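Local coordinates for gamma-glutamyltranspeptidase (Ggt) (Helicobacter pylori 26695, PDB 5BPK) that cleaves gamma-glutamyl bonds of substrates such as glutathione as an N-terminal nucleophile hydrolase, moving the gamma-glutamyl group to water or to an acceptor amine, at the interface of chains A and B. Numbering follows the deposited sequence. Chains: chain A, Gamma-glutamyltranspeptidase (Ggt); chain B, Gamma-glutamyltranspeptidase (Ggt).

Contact 1: the interface of chains A and B. Residues chain A 77-79, 81, 83-84; chain B 19-20, 36, 38.
B:Ile20 lies against A:Asn81, the two side chains sliding past each other in opposite directions. Its gamma-methyl CG2, set anti to the carbonyl carbon and beside the backbone N, meets CB of A:Asn81 at 3.4 Å. The other branch takes the tighter place between backbone N and carbonyl carbon (chi1 47°) and runs toward the loop at A:Pro77, where its delta-methyl CD1 is 3.5 Å from the A:Pro77 O. With CG2 also 3.7 Å from the CA of A:Gly84, B:Ile20 touches the loop near both its ends.

The carboxamide of A:Asn81 is held within its own chain. Its ND2 donates to the A:Ala79 O at 2.9 Å, in the carbonyl plane, while OD1 accepts from the A:Gly84 N, which sits above the amide's carbonyl plane. The first, nearly flat with the amide, sets most of its rotation; the second, bent and off-plane, adds less. ND2 thereby lies 3.3 Å from the backbone N of B:Thr19.

Direct polar contact converges on the A:Gly83 O. ND2 of B:Asn38 reaches it at 2.8 Å in an almost straight bond (176° at H), in the carbonyl plane of the acceptor and in the plane of its own amide. The backbone N of B:Asn38 joins from above the carbonyl plane at 3.3 Å, so one oxygen takes two donors from one residue. A water bridges the A:Gly83 N to the B:Leu36 O, 2.7 Å from that oxygen. A second water lies among the A:Ala78 O, the B:Thr19 OG1 and the B:Ile20 N.

B:Thr19 also lines the pocket of the acivicin-related ligand, so this junction probably helps to hold that stretch of the active-site wall in place.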
# COMPACT_ATOMS: atom_id res chain seq x y z
N PRO A 77 6.46 9.08 9.85
CA PRO A 77 7.68 8.75 9.10
C PRO A 77 8.01 7.26 9.00
O PRO A 77 8.86 6.88 8.18
CB PRO A 77 8.78 9.53 9.84
CG PRO A 77 8.21 9.90 11.14
CD PRO A 77 6.74 9.93 11.02
N ALA A 78 7.33 6.41 9.77
CA ALA A 78 7.47 4.98 9.59
C ALA A 78 6.96 4.52 8.21
O ALA A 78 7.40 3.49 7.70
CB ALA A 78 6.75 4.19 10.70
N ALA A 79 6.04 5.27 7.61
CA ALA A 79 5.30 4.81 6.43
C ALA A 79 5.06 5.94 5.45
O ALA A 79 5.40 5.82 4.26
CB ALA A 79 3.97 4.21 6.86
N ASN A 81 5.94 9.37 3.69
CA ASN A 81 7.27 9.58 3.14
C ASN A 81 7.34 10.56 1.98
O ASN A 81 6.33 10.79 1.28
CB ASN A 81 7.82 8.25 2.62
CG ASN A 81 7.04 7.74 1.42
OD1 ASN A 81 7.39 8.05 0.27
ND2 ASN A 81 5.96 6.97 1.67
N GLY A 83 10.66 9.76 0.63
CA GLY A 83 11.75 8.89 0.14
C GLY A 83 11.35 7.55 -0.44
O GLY A 83 12.22 6.71 -0.70
N GLY A 84 10.05 7.35 -0.67
CA GLY A 84 9.52 6.09 -1.19
C GLY A 84 8.67 6.30 -2.44
O GLY A 84 9.02 7.08 -3.32
N THR B 19 4.47 4.29 0.51
CA THR B 19 5.33 3.51 1.40
C THR B 19 6.81 3.74 1.19
O THR B 19 7.24 4.16 0.12
CB THR B 19 5.04 1.99 1.17
OG1 THR B 19 5.61 1.21 2.24
CG2 THR B 19 5.57 1.53 -0.18
N ILE B 20 7.57 3.42 2.23
CA ILE B 20 9.01 3.21 2.14
C ILE B 20 9.38 1.72 2.37
O ILE B 20 10.54 1.38 2.54
CB ILE B 20 9.79 4.18 3.07
CG1 ILE B 20 9.20 4.24 4.49
CG2 ILE B 20 9.86 5.56 2.42
CD1 ILE B 20 10.05 5.10 5.45
N LEU B 36 13.84 9.56 5.25
CA LEU B 36 14.26 8.17 5.19
C LEU B 36 14.16 7.60 3.78
O LEU B 36 13.20 7.86 3.06
CB LEU B 36 13.40 7.31 6.11
CG LEU B 36 13.73 7.40 7.60
CD1 LEU B 36 12.55 6.99 8.46
CD2 LEU B 36 14.98 6.58 7.94
N ASN B 38 13.57 4.45 1.21
CA ASN B 38 12.85 3.19 1.10
C ASN B 38 13.79 2.00 1.08
O ASN B 38 14.98 2.14 0.76
CB ASN B 38 12.00 3.19 -0.17
CG ASN B 38 12.84 3.17 -1.43
OD1 ASN B 38 13.24 2.10 -1.90
ND2 ASN B 38 13.13 4.36 -1.98
O HOH W 1 10.85 9.19 3.51
O HOH W 2 6.80 2.07 5.04

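Contact 2: the interface of chains A and B. Residues chain A 32-34, 38-39, 41; chain B 177-180.
B:Phe178 turns CG to the side of its backbone N, anti to the carbonyl carbon (chi1 -58°), a turn that lays the ring flat against the backbone of A:Gly38. The CA of A:Gly38 stands over the middle of one face, 3.6 Å from the ring centroid, a CH-pi contact that a residue without a side chain can make at close range. On the other side of the strand pair, A:Lys33 places CG anti to its backbone N (chi1 -176°) and continues extended, its side chain lying alongside B:Tyr179 and pointing the same way. Here the aliphatic stem does the touching: CG of A:Lys33 is 3.9 Å from the ring carbon CE1 of B:Tyr179. The same stem crosses B:Val177 obliquely, and CG2 of B:Val177 covers one face of the tyrosine ring, offset toward its rim.

The backbones supply the framework. Strand 32-34 of chain A pairs antiparallel with strand 176-181 of chain B, and A:Ile32 exchanges hydrogen bonds with B:Gly180 in both directions, as A:Asn34 does with B:Phe178. This pairing carries a beta-sheet across the boundary between the chains, joining them through main-chain bonds as well as side-chain packing. The A:Asn34 O serves twice: it accepts from the B:Phe178 N at 2.9 Å, and it lies in plane at the edge of the phenyl ring, 3.4 Å from CD1 of B:Phe178. The side-chain oxygen of the same residue acts in the second shell. OD1 of A:Asn34 receives the A:Gly38 N at 3.0 Å, the donor standing well above the carboxamide's carbonyl plane, which helps to hold the glycine over the ring.

Next to B:Phe178, A:Leu39 slides past it in the opposite direction. The bare backbone of B:Gly180 admits methyls from two leucines: CD1 of A:Leu39 approaches the B:Gly180 CA at 3.7 Å, and CD1 of A:Leu41 reaches the same carbon at 3.6 Å.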
# COMPACT_ATOMS: atom_id res chain seq x y z
N ILE A 32 -17.77 7.35 10.71
CA ILE A 32 -17.63 8.79 10.57
C ILE A 32 -18.64 9.20 9.49
O ILE A 32 -18.83 8.46 8.52
CB ILE A 32 -16.20 9.17 10.11
CG1 ILE A 32 -15.15 8.68 11.13
CG2 ILE A 32 -16.08 10.67 9.88
CD1 ILE A 32 -13.72 8.60 10.56
N LYS A 33 -19.27 10.36 9.65
CA LYS A 33 -20.29 10.83 8.71
C LYS A 33 -20.02 12.26 8.26
O LYS A 33 -19.67 13.12 9.06
CB LYS A 33 -21.67 10.74 9.36
CG LYS A 33 -22.85 11.11 8.47
CD LYS A 33 -24.15 11.09 9.29
CE LYS A 33 -25.36 11.44 8.44
NZ LYS A 33 -26.63 11.20 9.21
N ASN A 34 -20.17 12.50 6.95
CA ASN A 34 -20.17 13.85 6.40
C ASN A 34 -21.25 13.96 5.33
O ASN A 34 -21.46 13.03 4.55
CB ASN A 34 -18.80 14.21 5.82
CG ASN A 34 -18.68 15.67 5.48
OD1 ASN A 34 -19.15 16.10 4.42
ND2 ASN A 34 -18.06 16.45 6.37
N GLY A 38 -17.50 15.85 1.89
CA GLY A 38 -16.85 14.56 1.72
C GLY A 38 -15.95 14.20 2.89
O GLY A 38 -16.08 14.77 3.98
N LEU A 39 -15.06 13.24 2.68
CA LEU A 39 -14.15 12.76 3.72
C LEU A 39 -12.74 12.56 3.18
O LEU A 39 -12.55 12.16 2.03
CB LEU A 39 -14.64 11.44 4.33
CG LEU A 39 -15.87 11.50 5.23
CD1 LEU A 39 -16.35 10.10 5.61
CD2 LEU A 39 -15.58 12.32 6.47
N LEU A 41 -9.55 10.52 4.80
CA LEU A 41 -9.18 9.65 5.92
C LEU A 41 -7.81 9.02 5.74
O LEU A 41 -7.52 8.41 4.71
CB LEU A 41 -10.22 8.53 6.08
CG LEU A 41 -11.67 8.91 6.39
CD1 LEU A 41 -12.51 7.65 6.44
CD2 LEU A 41 -11.73 9.66 7.70
N VAL B 177 -24.34 11.15 1.05
CA VAL B 177 -23.81 10.98 2.39
C VAL B 177 -22.52 10.17 2.30
O VAL B 177 -22.45 9.18 1.57
CB VAL B 177 -24.81 10.31 3.36
CG1 VAL B 177 -25.25 8.95 2.86
CG2 VAL B 177 -24.20 10.22 4.75
N PHE B 178 -21.52 10.61 3.04
CA PHE B 178 -20.22 9.97 3.10
C PHE B 178 -20.03 9.33 4.47
O PHE B 178 -20.13 10.01 5.49
CB PHE B 178 -19.12 10.99 2.87
CG PHE B 178 -19.22 11.71 1.57
CD1 PHE B 178 -20.10 12.78 1.42
CD2 PHE B 178 -18.45 11.34 0.48
CE1 PHE B 178 -20.22 13.45 0.22
CE2 PHE B 178 -18.56 12.02 -0.73
CZ PHE B 178 -19.45 13.07 -0.86
N TYR B 179 -19.76 8.02 4.47
CA TYR B 179 -19.47 7.27 5.69
C TYR B 179 -18.03 6.79 5.64
O TYR B 179 -17.57 6.30 4.61
CB TYR B 179 -20.41 6.06 5.82
CG TYR B 179 -21.84 6.44 6.08
CD1 TYR B 179 -22.21 7.04 7.27
CD2 TYR B 179 -22.83 6.18 5.14
CE1 TYR B 179 -23.52 7.39 7.53
CE2 TYR B 179 -24.15 6.53 5.39
CZ TYR B 179 -24.49 7.13 6.58
OH TYR B 179 -25.80 7.47 6.82
N GLY B 180 -17.32 6.95 6.74
CA GLY B 180 -15.92 6.58 6.81
C GLY B 180 -15.57 5.68 7.97
O GLY B 180 -16.25 5.67 8.99

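The C-alpha centres of contact 1 and contact 2 lie about 27 Å apart, and the two share no residue. They are tied through chain A, where strand 38-41 of contact 2 is followed by helices 45-56 and 61-75, after which the chain enters the loop of contact 1. In chain B they draw on distant stretches, the end of strand 13-19 with the loops after it, and strand 176-181. Contact 2 joins the chains by sheet pairing, contact 1 by loop packing near the ligand pocket. Together they suggest how two chains, in this family products of self-cleavage, stay one folded unit.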